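Long-range contacts in periplasmic binding protein (Roseiflexus sp. RS-1, PDB 5GJ3), which binds heme in the periplasm, two molecules at once in this crystal form, and probably hands it to a bacterial heme-uptake transporter: residues A127-A132 with Q252-L257; D134-I139 with D256-F261; P199-V204 with R234-D239. All coordinates share one frame; numbering follows the deposited sequence.

Contact 1: A127-A132 with Q252-L257; sequences AEIAAA and QALTDL. With ZN (zinc ion), chain G.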
ATOM      1  N   ALA A 127      11.829 -12.771   4.981  1.00 24.81           N
ATOM      2  CA  ALA A 127      13.033 -13.036   4.201  1.00 23.87           C
ATOM      3  C   ALA A 127      13.149 -12.090   3.002  1.00 23.87           C
ATOM      4  O   ALA A 127      14.229 -11.567   2.755  1.00 23.19           O
ATOM      5  CB  ALA A 127      13.087 -14.495   3.726  1.00 25.79           C
ATOM      6  N   GLU A 128      12.060 -11.853   2.262  1.00 23.05           N
ATOM      7  CA  GLU A 128      12.139 -10.913   1.149  1.00 22.63           C
ATOM      8  C   GLU A 128      12.439  -9.438   1.595  1.00 20.33           C
ATOM      9  O   GLU A 128      13.189  -8.705   0.921  1.00 19.08           O
ATOM     10  CB  GLU A 128      10.923 -11.031   0.205  1.00 25.37           C
ATOM     11  CG  GLU A 128      10.847 -12.422  -0.472  1.00 30.80           C
ATOM     12  CD  GLU A 128       9.608 -12.660  -1.349  1.00 33.52           C
ATOM     13  OE1 GLU A 128       8.834 -11.715  -1.602  1.00 33.93           O
ATOM     14  OE2 GLU A 128       9.386 -13.821  -1.805  1.00 36.31           O
ATOM     15  N   ILE A 129      11.861  -9.026   2.719  1.00 20.07           N
ATOM     16  CA  ILE A 129      12.099  -7.692   3.305  1.00 18.59           C
ATOM     17  C   ILE A 129      13.573  -7.605   3.743  1.00 20.97           C
ATOM     18  O   ILE A 129      14.245  -6.612   3.432  1.00 20.91           O
ATOM     19  CB  ILE A 129      11.148  -7.427   4.491  1.00 17.61           C
ATOM     20  CG1 ILE A 129       9.724  -7.254   3.961  1.00 16.20           C
ATOM     21  CG2 ILE A 129      11.618  -6.219   5.328  1.00 16.34           C
ATOM     22  CD1 ILE A 129       8.647  -7.253   5.045  1.00 16.49           C
ATOM     23  N   ALA A 130      14.073  -8.660   4.409  1.00 20.37           N
ATOM     24  CA  ALA A 130      15.500  -8.749   4.797  1.00 21.19           C
ATOM     25  C   ALA A 130      16.460  -8.572   3.642  1.00 20.08           C
ATOM     26  O   ALA A 130      17.446  -7.826   3.761  1.00 20.69           O
ATOM     27  CB  ALA A 130      15.815 -10.059   5.552  1.00 20.65           C
ATOM     28  N   ALA A 131      16.201  -9.307   2.553  1.00 21.50           N
ATOM     29  CA  ALA A 131      17.005  -9.204   1.357  1.00 20.97           C
ATOM     30  C   ALA A 131      16.986  -7.804   0.750  1.00 19.09           C
ATOM     31  O   ALA A 131      18.023  -7.339   0.337  1.00 19.60           O
ATOM     32  CB  ALA A 131      16.638 -10.270   0.329  1.00 23.89           C
ATOM     33  N   ALA A 132      15.848  -7.117   0.734  1.00 18.28           N
ATOM     34  CA  ALA A 132      15.807  -5.778   0.168  1.00 17.71           C
ATOM     35  C   ALA A 132      16.616  -4.779   1.055  1.00 18.25           C
ATOM     36  O   ALA A 132      17.290  -3.868   0.549  1.00 14.77           O
ATOM     37  CB  ALA A 132      14.371  -5.324   0.029  1.00 17.70           C
ATOM     38  N   GLN A 252       9.084  -7.394  -2.195  1.00 17.50           N
ATOM     39  CA  GLN A 252       9.290  -7.198  -3.631  1.00 17.07           C
ATOM     40  C   GLN A 252       9.264  -5.696  -3.932  1.00 17.08           C
ATOM     41  O   GLN A 252      10.029  -5.216  -4.725  1.00 16.62           O
ATOM     42  CB  GLN A 252       8.202  -7.940  -4.422  1.00 17.53           C
ATOM     43  CG  GLN A 252       8.295  -9.464  -4.265  1.00 21.81           C
ATOM     44  CD  GLN A 252       6.982 -10.147  -4.623  1.00 25.15           C
ATOM     45  OE1 GLN A 252       6.230  -9.657  -5.468  1.00 29.97           O
ATOM     46  NE2 GLN A 252       6.669 -11.231  -3.943  1.00 29.31           N
ATOM     47  N   ALA A 253       8.361  -4.953  -3.298  1.00 17.09           N
ATOM     48  CA  ALA A 253       8.276  -3.501  -3.577  1.00 17.14           C
ATOM     49  C   ALA A 253       9.512  -2.764  -3.046  1.00 17.40           C
ATOM     50  O   ALA A 253      10.036  -1.874  -3.723  1.00 16.38           O
ATOM     51  CB  ALA A 253       6.970  -2.892  -3.023  1.00 16.74           C
ATOM     52  N   LEU A 254       9.998  -3.156  -1.860  1.00 17.78           N
ATOM     53  CA  LEU A 254      11.245  -2.616  -1.307  1.00 17.38           C
ATOM     54  C   LEU A 254      12.437  -2.836  -2.207  1.00 16.78           C
ATOM     55  O   LEU A 254      13.276  -1.944  -2.331  1.00 16.31           O
ATOM     56  CB  LEU A 254      11.583  -3.193   0.068  1.00 17.59           C
ATOM     57  CG  LEU A 254      10.863  -2.575   1.229  1.00 19.74           C
ATOM     58  CD1 LEU A 254      11.281  -3.342   2.508  1.00 19.05           C
ATOM     59  CD2 LEU A 254      11.150  -1.063   1.335  1.00 17.30           C
ATOM     60  N   THR A 255      12.488  -3.998  -2.863  1.00 16.17           N
ATOM     61  CA  THR A 255      13.609  -4.362  -3.742  1.00 17.21           C
ATOM     62  C   THR A 255      13.541  -3.420  -4.966  1.00 18.47           C
ATOM     63  O   THR A 255      14.558  -2.897  -5.399  1.00 17.65           O
ATOM     64  CB  THR A 255      13.504  -5.867  -4.212  1.00 19.13           C
ATOM     65  OG1 THR A 255      13.659  -6.760  -3.089  1.00 20.22           O
ATOM     66  CG2 THR A 255      14.492  -6.223  -5.298  1.00 16.68           C
ATOM     67  N   ASP A 256      12.343  -3.226  -5.524  1.00 18.14           N
ATOM     68  CA  ASP A 256      12.243  -2.327  -6.693  1.00 18.34           C
ATOM     69  C   ASP A 256      12.683  -0.911  -6.280  1.00 18.26           C
ATOM     70  O   ASP A 256      13.414  -0.269  -7.050  1.00 18.15           O
ATOM     71  CB  ASP A 256      10.822  -2.276  -7.274  1.00 18.25           C
ATOM     72  CG  ASP A 256      10.387  -3.600  -7.874  1.00 20.14           C
ATOM     73  OD1 ASP A 256      11.249  -4.482  -8.119  1.00 19.00           O
ATOM     74  OD2 ASP A 256       9.161  -3.788  -8.090  1.00 20.36           O
ATOM     75  N   LEU A 257      12.197  -0.415  -5.128  1.00 15.48           N
ATOM     76  CA  LEU A 257      12.600   0.920  -4.701  1.00 16.14           C
ATOM     77  C   LEU A 257      14.108   0.996  -4.511  1.00 17.33           C
ATOM     78  O   LEU A 257      14.741   1.950  -4.997  1.00 17.85           O
ATOM     79  CB  LEU A 257      11.921   1.358  -3.395  1.00 15.52           C
ATOM     80  CG  LEU A 257      10.427   1.532  -3.484  1.00 15.55           C
ATOM     81  CD1 LEU A 257       9.958   1.734  -2.038  1.00 16.04           C
ATOM     82  CD2 LEU A 257      10.196   2.761  -4.376  1.00 16.75           C
TER
HETATM   83 ZN    ZN G 406      10.913  -6.360  -8.834  0.50 20.17          ZN
HETATM   84  O   HOH W   1      14.223  -9.522  -1.451  1.00 26.32           O
HETATM   85  O   HOH W   2       7.585  -9.774  -0.332  1.00 31.39           O
HETATM   86  O   HOH W   3      10.733  -6.908  -6.889  1.00 20.32           O
HETATM   87  O   HOH W   4       9.172  -5.862  -9.913  0.50 21.93           O
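The long linker helix 115-136, which joins the two lobes in periplasmic binding proteins of this helix-bridged class, here runs beside the C-terminal helix 250-267, with Glu128, Ile129 and Ala132 meeting Gln252, Leu254 and Thr255. The two segments are nearly parallel, 12° apart in direction, with their axes 8.2 Å apart at closest approach. Ala132 permits this closeness: its CB touches Leu254 CB at 3.5 Å and meets Thr255 OG1 at an equal distance. Beside it, Ile129 CG2 reaches Leu254 CD1 at 4.0 Å, the two branched chains crossing at a slant; Leu254 also rests on Met168 and Ala171 of helix 164-171, so this side faces the protein interior. The polar pair is Glu128 and Gln252, whose extended chains lie side by side and point the same way. Gln252 NE2 donates to Glu128 OE1 (3.2 Å, 161° at the hydrogen), approaching on the syn side of the carboxylate with the acceptor close to the amide plane, although the two flat groups are turned 46° against each other. Water 2 also donates to OE1, while OE2 is hydrogen-bonded to Gln124, so partners on both oxygens fix the rotation of the carboxylate. Water 1 bridges the helices by donating to Glu128 O at 2.7 Å and to Thr255 OG1, a hydroxyl that is also hydrogen-bonded to Gly251 O. Away from the linker helix, a zinc ion sits against the C-terminal helix: water 3 binds it and donates to Gln252 O, and water 4 binds it and donates to Asp256 OD2, which Tyr242 OH also engages. The carboxylate is monodentate, Asp256 OD1 lying 2.0 Å from zinc and Asp256 OD2 3.2 Å away.

Contact 2: D134-I139 with D256-F261; sequences DLARRI and DLTIAF. With ZN (zinc ion), chain G.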
ATOM      1  N   ASP A 134      19.169  -5.515   3.029  1.00 21.77           N
ATOM      2  CA  ASP A 134      20.572  -5.810   2.762  1.00 23.55           C
ATOM      3  C   ASP A 134      21.029  -5.094   1.471  1.00 22.81           C
ATOM      4  O   ASP A 134      22.139  -4.544   1.398  1.00 21.15           O
ATOM      5  CB  ASP A 134      20.712  -7.330   2.636  1.00 30.30           C
ATOM      6  CG  ASP A 134      22.038  -7.743   2.119  1.00 40.87           C
ATOM      7  OD1 ASP A 134      22.239  -7.690   0.881  1.00 50.29           O
ATOM      8  OD2 ASP A 134      22.901  -8.130   2.943  1.00 55.18           O
ATOM      9  N   LEU A 135      20.206  -5.117   0.420  1.00 19.66           N
ATOM     10  CA  LEU A 135      20.599  -4.336  -0.782  1.00 19.61           C
ATOM     11  C   LEU A 135      20.644  -2.829  -0.501  1.00 18.00           C
ATOM     12  O   LEU A 135      21.509  -2.076  -1.053  1.00 17.76           O
ATOM     13  CB  LEU A 135      19.654  -4.626  -1.951  1.00 19.39           C
ATOM     14  CG  LEU A 135      19.803  -6.021  -2.562  1.00 19.96           C
ATOM     15  CD1 LEU A 135      18.602  -6.228  -3.472  1.00 19.80           C
ATOM     16  CD2 LEU A 135      21.127  -6.076  -3.342  1.00 19.73           C
ATOM     17  N   ALA A 136      19.716  -2.365   0.334  1.00 17.83           N
ATOM     18  CA  ALA A 136      19.653  -0.944   0.665  1.00 17.50           C
ATOM     19  C   ALA A 136      20.910  -0.465   1.444  1.00 20.36           C
ATOM     20  O   ALA A 136      21.273   0.697   1.366  1.00 19.06           O
ATOM     21  CB  ALA A 136      18.363  -0.593   1.428  1.00 15.93           C
ATOM     22  N   ARG A 137      21.535  -1.352   2.217  1.00 22.36           N
ATOM     23  CA  ARG A 137      22.793  -1.054   2.925  1.00 25.54           C
ATOM     24  C   ARG A 137      23.976  -0.712   2.008  1.00 26.69           C
ATOM     25  O   ARG A 137      24.926  -0.122   2.453  1.00 29.91           O
ATOM     26  CB  ARG A 137      23.183  -2.203   3.863  1.00 28.03           C
ATOM     27  CG  ARG A 137      22.437  -2.146   5.152  1.00 33.81           C
ATOM     28  CD  ARG A 137      22.800  -3.298   6.087  1.00 41.91           C
ATOM     29  NE  ARG A 137      21.783  -3.316   7.136  1.00 49.45           N
ATOM     30  CZ  ARG A 137      20.735  -4.141   7.181  1.00 50.08           C
ATOM     31  NH1 ARG A 137      20.555  -5.095   6.274  1.00 46.83           N
ATOM     32  NH2 ARG A 137      19.877  -4.029   8.170  1.00 51.87           N
ATOM     33  N   ARG A 138      23.923  -1.035   0.726  1.00 26.85           N
ATOM     34  CA  ARG A 138      24.971  -0.578  -0.177  1.00 26.53           C
ATOM     35  C   ARG A 138      24.926   0.944  -0.456  1.00 28.14           C
ATOM     36  O   ARG A 138      25.832   1.484  -1.095  1.00 28.64           O
ATOM     37  CB  ARG A 138      24.829  -1.286  -1.509  1.00 27.45           C
ATOM     38  CG  ARG A 138      24.705  -2.821  -1.418  1.00 28.02           C
ATOM     39  CD  ARG A 138      24.467  -3.355  -2.812  1.00 25.68           C
ATOM     40  NE  ARG A 138      23.218  -2.817  -3.371  1.00 26.62           N
ATOM     41  CZ  ARG A 138      22.882  -2.850  -4.654  1.00 23.55           C
ATOM     42  NH1 ARG A 138      23.658  -3.414  -5.558  1.00 22.96           N
ATOM     43  NH2 ARG A 138      21.740  -2.334  -5.058  1.00 27.26           N
ATOM     44  N   ILE A 139      23.842   1.613  -0.059  1.00 25.43           N
ATOM     45  CA  ILE A 139      23.676   3.012  -0.435  1.00 24.98           C
ATOM     46  C   ILE A 139      24.430   3.824   0.613  1.00 25.44           C
ATOM     47  O   ILE A 139      24.080   3.836   1.781  1.00 27.78           O
ATOM     48  CB  ILE A 139      22.203   3.450  -0.586  1.00 24.08           C
ATOM     49  CG1 ILE A 139      21.555   2.771  -1.811  1.00 22.70           C
ATOM     50  CG2 ILE A 139      22.119   4.978  -0.774  1.00 25.98           C
ATOM     51  CD1 ILE A 139      20.031   2.780  -1.787  1.00 22.70           C
ATOM     52  N   ASP A 256      12.343  -3.226  -5.524  1.00 18.14           N
ATOM     53  CA  ASP A 256      12.243  -2.327  -6.693  1.00 18.34           C
ATOM     54  C   ASP A 256      12.683  -0.911  -6.280  1.00 18.26           C
ATOM     55  O   ASP A 256      13.414  -0.269  -7.050  1.00 18.15           O
ATOM     56  CB  ASP A 256      10.822  -2.276  -7.274  1.00 18.25           C
ATOM     57  CG  ASP A 256      10.387  -3.600  -7.874  1.00 20.14           C
ATOM     58  OD1 ASP A 256      11.249  -4.482  -8.119  1.00 19.00           O
ATOM     59  OD2 ASP A 256       9.161  -3.788  -8.090  1.00 20.36           O
ATOM     60  N   LEU A 257      12.197  -0.415  -5.128  1.00 15.48           N
ATOM     61  CA  LEU A 257      12.600   0.920  -4.701  1.00 16.14           C
ATOM     62  C   LEU A 257      14.108   0.996  -4.511  1.00 17.33           C
ATOM     63  O   LEU A 257      14.741   1.950  -4.997  1.00 17.85           O
ATOM     64  CB  LEU A 257      11.921   1.358  -3.395  1.00 15.52           C
ATOM     65  CG  LEU A 257      10.427   1.532  -3.484  1.00 15.55           C
ATOM     66  CD1 LEU A 257       9.958   1.734  -2.038  1.00 16.04           C
ATOM     67  CD2 LEU A 257      10.196   2.761  -4.376  1.00 16.75           C
ATOM     68  N   THR A 258      14.691   0.022  -3.785  1.00 15.48           N
ATOM     69  CA  THR A 258      16.117   0.180  -3.438  1.00 16.50           C
ATOM     70  C   THR A 258      17.029   0.098  -4.653  1.00 16.51           C
ATOM     71  O   THR A 258      18.045   0.774  -4.729  1.00 16.16           O
ATOM     72  CB  THR A 258      16.582  -0.809  -2.295  1.00 16.21           C
ATOM     73  OG1 THR A 258      17.737  -0.270  -1.708  1.00 15.97           O
ATOM     74  CG2 THR A 258      16.956  -2.211  -2.852  1.00 16.36           C
ATOM     75  N   ILE A 259      16.671  -0.745  -5.608  1.00 19.21           N
ATOM     76  CA  ILE A 259      17.371  -0.799  -6.920  1.00 20.60           C
ATOM     77  C   ILE A 259      17.347   0.588  -7.592  1.00 18.97           C
ATOM     78  O   ILE A 259      18.380   1.106  -8.017  1.00 19.31           O
ATOM     79  CB  ILE A 259      16.769  -1.884  -7.884  1.00 22.33           C
ATOM     80  CG1 ILE A 259      16.918  -3.323  -7.325  1.00 27.01           C
ATOM     81  CG2 ILE A 259      17.433  -1.806  -9.262  1.00 23.58           C
ATOM     82  CD1 ILE A 259      18.270  -3.585  -6.761  1.00 27.42           C
ATOM     83  N   ALA A 260      16.164   1.200  -7.673  1.00 19.45           N
ATOM     84  CA  ALA A 260      16.039   2.559  -8.242  1.00 18.02           C
ATOM     85  C   ALA A 260      16.812   3.627  -7.427  1.00 19.02           C
ATOM     86  O   ALA A 260      17.517   4.493  -7.980  1.00 17.45           O
ATOM     87  CB  ALA A 260      14.581   2.932  -8.349  1.00 18.94           C
ATOM     88  N   PHE A 261      16.726   3.538  -6.106  1.00 17.19           N
ATOM     89  CA  PHE A 261      17.389   4.520  -5.258  1.00 16.27           C
ATOM     90  C   PHE A 261      18.904   4.401  -5.418  1.00 17.57           C
ATOM     91  O   PHE A 261      19.635   5.412  -5.385  1.00 17.52           O
ATOM     92  CB  PHE A 261      17.005   4.260  -3.804  1.00 15.59           C
ATOM     93  CG  PHE A 261      15.574   4.649  -3.439  1.00 15.92           C
ATOM     94  CD1 PHE A 261      14.669   5.168  -4.386  1.00 15.22           C
ATOM     95  CD2 PHE A 261      15.123   4.441  -2.126  1.00 15.73           C
ATOM     96  CE1 PHE A 261      13.361   5.506  -4.006  1.00 14.79           C
ATOM     97  CE2 PHE A 261      13.832   4.767  -1.739  1.00 16.09           C
ATOM     98  CZ  PHE A 261      12.950   5.300  -2.684  1.00 15.11           C
TER
HETATM   99 ZN    ZN G 406      10.913  -6.360  -8.834  0.50 20.17          ZN
HETATM  100  O   HOH W   5      20.384  -0.639  -3.116  1.00 18.96           O
HETATM  101  O   HOH W   4       9.172  -5.862  -9.913  0.50 21.93           O
HETATM  102  O   HOH W   3      10.733  -6.908  -6.889  1.00 20.32           O
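Thr258 presses its hydroxyl against Ala136: OG1 lies 3.1 Å from Ala136 CA and nearly as close to Ala136 CB, with no direct hydrogen bond joining the two segments. Its chi1 of -158° sets OG1 anti to the backbone N, which leaves CG2 between N and the carbonyl carbon, where it packs on Leu135 CB at 3.7 Å. OG1 is nevertheless well served, by a hydrogen bond to Ala172 O and by water 5, which donates to it. That same water donates to Leu135 O and accepts from Arg138 NH2 at 2.9 Å. Arg138 is bent at chi3 and folds back on its own segment; NE donates to Leu135 O (3.0 Å, 160°) in the carbonyl plane on a lone pair, while Leu135 CD2 covers the centre of one guanidinium face. Tyr262 adds a cation-pi contact. At the end of the type I turn from Ala136 to Ile139, Ile139 CD1 reaches Phe261 CB at 3.9 Å; ahead of the turn, Leu135 CD1 meets Ile259 CD1 at 4.2 Å. Leu135 O thus takes Arg138 N, Arg138 NE and water 5, donors that tie Arg138 back to the helix while the link to Thr258 passes through water, so polar adhesion between the segments is indirect and direct contact is left mainly to apolar groups.

Contact 3: P199-V204 with R234-D239; sequences PDVLLV and RIIALD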
ATOM      1  N   PRO A 199      13.830  17.127  -4.824  1.00 18.21           N
ATOM      2  CA  PRO A 199      14.140  15.707  -4.826  1.00 17.57           C
ATOM      3  C   PRO A 199      14.998  15.202  -6.015  1.00 17.23           C
ATOM      4  O   PRO A 199      14.898  15.727  -7.146  1.00 16.46           O
ATOM      5  CB  PRO A 199      12.749  15.055  -4.912  1.00 17.76           C
ATOM      6  CG  PRO A 199      11.941  16.097  -5.667  1.00 17.62           C
ATOM      7  CD  PRO A 199      12.396  17.374  -4.978  1.00 16.94           C
ATOM      8  N   ASP A 200      15.756  14.140  -5.734  1.00 15.71           N
ATOM      9  CA  ASP A 200      16.511  13.348  -6.690  1.00 16.70           C
ATOM     10  C   ASP A 200      15.605  12.338  -7.392  1.00 17.42           C
ATOM     11  O   ASP A 200      15.862  11.949  -8.548  1.00 18.42           O
ATOM     12  CB  ASP A 200      17.606  12.546  -5.929  1.00 17.35           C
ATOM     13  CG  ASP A 200      18.676  13.454  -5.328  1.00 19.70           C
ATOM     14  OD1 ASP A 200      19.281  14.214  -6.142  1.00 21.13           O
ATOM     15  OD2 ASP A 200      18.913  13.415  -4.086  1.00 20.62           O
ATOM     16  N   VAL A 201      14.584  11.885  -6.666  1.00 17.73           N
ATOM     17  CA  VAL A 201      13.581  10.910  -7.166  1.00 19.80           C
ATOM     18  C   VAL A 201      12.175  11.427  -6.883  1.00 18.68           C
ATOM     19  O   VAL A 201      11.888  11.849  -5.788  1.00 18.04           O
ATOM     20  CB  VAL A 201      13.782   9.506  -6.494  1.00 20.15           C
ATOM     21  CG1 VAL A 201      12.757   8.458  -7.034  1.00 20.05           C
ATOM     22  CG2 VAL A 201      15.236   9.040  -6.704  1.00 19.78           C
ATOM     23  N   LEU A 202      11.302  11.387  -7.884  1.00 17.97           N
ATOM     24  CA  LEU A 202       9.875  11.568  -7.664  1.00 19.57           C
ATOM     25  C   LEU A 202       9.162  10.199  -7.627  1.00 19.48           C
ATOM     26  O   LEU A 202       9.201   9.421  -8.595  1.00 20.28           O
ATOM     27  CB  LEU A 202       9.274  12.458  -8.765  1.00 20.92           C
ATOM     28  CG  LEU A 202       9.746  13.918  -8.634  1.00 22.58           C
ATOM     29  CD1 LEU A 202       9.556  14.652  -9.940  1.00 24.76           C
ATOM     30  CD2 LEU A 202       9.001  14.638  -7.514  1.00 23.77           C
ATOM     31  N   LEU A 203       8.540   9.909  -6.499  1.00 19.28           N
ATOM     32  CA  LEU A 203       7.809   8.649  -6.342  1.00 18.47           C
ATOM     33  C   LEU A 203       6.300   8.932  -6.416  1.00 17.88           C
ATOM     34  O   LEU A 203       5.779   9.742  -5.668  1.00 16.75           O
ATOM     35  CB  LEU A 203       8.204   7.973  -5.016  1.00 19.12           C
ATOM     36  CG  LEU A 203       7.590   6.617  -4.632  1.00 20.39           C
ATOM     37  CD1 LEU A 203       7.932   5.544  -5.637  1.00 19.23           C
ATOM     38  CD2 LEU A 203       8.030   6.173  -3.241  1.00 21.12           C
ATOM     39  N   VAL A 204       5.617   8.288  -7.359  1.00 17.87           N
ATOM     40  CA  VAL A 204       4.182   8.512  -7.573  1.00 20.05           C
ATOM     41  C   VAL A 204       3.398   7.185  -7.738  1.00 20.99           C
ATOM     42  O   VAL A 204       3.984   6.116  -7.906  1.00 22.18           O
ATOM     43  CB  VAL A 204       3.943   9.329  -8.858  1.00 18.67           C
ATOM     44  CG1 VAL A 204       4.598  10.716  -8.711  1.00 19.95           C
ATOM     45  CG2 VAL A 204       4.457   8.568 -10.092  1.00 18.18           C
ATOM     46  N   ARG A 234      13.614  11.273 -13.453  1.00 21.85           N
ATOM     47  CA  ARG A 234      13.727  10.141 -12.547  1.00 22.15           C
ATOM     48  C   ARG A 234      12.422  10.020 -11.775  1.00 20.98           C
ATOM     49  O   ARG A 234      12.293  10.472 -10.637  1.00 20.03           O
ATOM     50  CB  ARG A 234      14.902  10.371 -11.640  1.00 25.39           C
ATOM     51  CG  ARG A 234      15.480   9.119 -11.069  1.00 27.40           C
ATOM     52  CD  ARG A 234      16.753   9.489 -10.356  1.00 26.52           C
ATOM     53  NE  ARG A 234      17.931   9.717 -11.181  1.00 23.11           N
ATOM     54  CZ  ARG A 234      18.778   8.757 -11.548  1.00 25.52           C
ATOM     55  NH1 ARG A 234      18.506   7.492 -11.298  1.00 21.28           N
ATOM     56  NH2 ARG A 234      19.888   9.045 -12.199  1.00 23.98           N
ATOM     57  N   ILE A 235      11.422   9.433 -12.441  1.00 22.77           N
ATOM     58  CA  ILE A 235      10.093   9.265 -11.878  1.00 24.25           C
ATOM     59  C   ILE A 235       9.962   7.749 -11.702  1.00 24.53           C
ATOM     60  O   ILE A 235      10.226   7.012 -12.655  1.00 21.67           O
ATOM     61  CB  ILE A 235       8.936   9.714 -12.838  1.00 26.80           C
ATOM     62  CG1 ILE A 235       9.138  11.114 -13.482  1.00 29.76           C
ATOM     63  CG2 ILE A 235       7.555   9.506 -12.211  1.00 26.16           C
ATOM     64  CD1 ILE A 235       9.627  12.216 -12.590  1.00 30.12           C
ATOM     65  N   ILE A 236       9.537   7.301 -10.516  1.00 22.36           N
ATOM     66  CA  ILE A 236       9.248   5.868 -10.262  1.00 23.31           C
ATOM     67  C   ILE A 236       7.732   5.843 -10.048  1.00 22.48           C
ATOM     68  O   ILE A 236       7.219   6.545  -9.190  1.00 23.72           O
ATOM     69  CB  ILE A 236       9.881   5.357  -8.916  1.00 24.68           C
ATOM     70  CG1 ILE A 236      11.388   5.569  -8.821  1.00 24.19           C
ATOM     71  CG2 ILE A 236       9.499   3.892  -8.625  1.00 25.93           C
ATOM     72  CD1 ILE A 236      12.175   5.002  -9.981  1.00 34.27           C
ATOM     73  N   ALA A 237       7.004   5.061 -10.848  1.00 22.80           N
ATOM     74  CA  ALA A 237       5.561   4.963 -10.660  1.00 23.66           C
ATOM     75  C   ALA A 237       5.260   3.527 -10.272  1.00 24.75           C
ATOM     76  O   ALA A 237       5.682   2.593 -10.954  1.00 25.83           O
ATOM     77  CB  ALA A 237       4.813   5.363 -11.929  1.00 21.68           C
ATOM     78  N   LEU A 238       4.562   3.330  -9.169  1.00 25.18           N
ATOM     79  CA  LEU A 238       4.237   1.960  -8.728  1.00 25.98           C
ATOM     80  C   LEU A 238       2.738   1.891  -8.517  1.00 24.74           C
ATOM     81  O   LEU A 238       2.104   2.898  -8.244  1.00 22.42           O
ATOM     82  CB  LEU A 238       4.996   1.583  -7.418  1.00 26.32           C
ATOM     83  CG  LEU A 238       6.548   1.477  -7.547  1.00 27.84           C
ATOM     84  CD1 LEU A 238       7.199   1.216  -6.196  1.00 29.88           C
ATOM     85  CD2 LEU A 238       6.955   0.380  -8.516  1.00 27.97           C
ATOM     86  N   ASP A 239       2.175   0.687  -8.649  1.00 25.49           N
ATOM     87  CA  ASP A 239       0.786   0.424  -8.274  1.00 25.72           C
ATOM     88  C   ASP A 239       0.529   0.734  -6.788  1.00 23.40           C
ATOM     89  O   ASP A 239       1.344   0.389  -5.948  1.00 22.20           O
ATOM     90  CB  ASP A 239       0.509  -1.065  -8.532  1.00 28.04           C
ATOM     91  CG  ASP A 239      -0.853  -1.459  -8.088  1.00 30.71           C
ATOM     92  OD1 ASP A 239      -1.794  -1.095  -8.807  1.00 38.40           O
ATOM     93  OD2 ASP A 239      -0.990  -2.106  -7.030  1.00 30.11           O
TER
HETATM   94  O   HOH W   6      17.908  12.587 -10.596  1.00 36.80           O
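Leu202 and Ile236 stand at the closely packed centre of a parallel strand pair, whereas the end at Arg234 is polar and watered. Four backbone bonds alternate across it: Leu202 N to Arg234 O, Ile236 N to Leu202 O (2.9 Å), Val204 N to Ile236 O, and Leu238 N to Val204 O. On one face Leu202 CD1 meets Ile235 CD1 at 3.6 Å and Val204 CG2 meets Ala237 CB; on the other, Val201 CG1 packs on Ile236 CG1 at 3.7 Å and Leu203 CD1 on Ile236 CG2. Arg234 sets CG anti to the backbone N (chi1 -156°) and bends at chi3; its CD lies 3.2 Å from Asp200 O, and water 6 accepts from Arg234 NE and lies 3.0 Å from Asp200 O. The guanidinium is salt-bridged to Asp263 and bonded to Gln232. An alanine in place of Arg234 would probably leave Asp263 without this charge partner and open a gap beside Val201 CG2. Strand 201-205 lies between 144-151 and 235-238; helices 206-211, 214-218 and 228-232 join it to the latter, a beta-alpha-beta crossover. Helix 250-267 covers the Val201, Leu203 and Ile236 face, helix 206-211 covers Val204 and Ala237, and helix 228-232 covers Leu202.

Contacts 1 and 2 are successive parts of one helix pair, 115-136 against 250-267, their centres 9 Å apart; contact 3 belongs to the mixed sheet against which helix 250-267 packs. All three are partly buried, and contact 2 alone involves exposed residues. The first two mix apolar packing with water bridges; a direct side-chain bond crosses contact 1, none crosses contact 2. Contact 3 is held instead by backbone bonds between strands, with buried aliphatic side chains on 201-204, partly exposed ones on 235-238 and a partly exposed arginine at one end. Leu257 CD2 packs on Leu203 CD1 and Leu238 CD1, and Ala260 CB on Ile236 CD1, so helix 250-267 faces both linker and sheet.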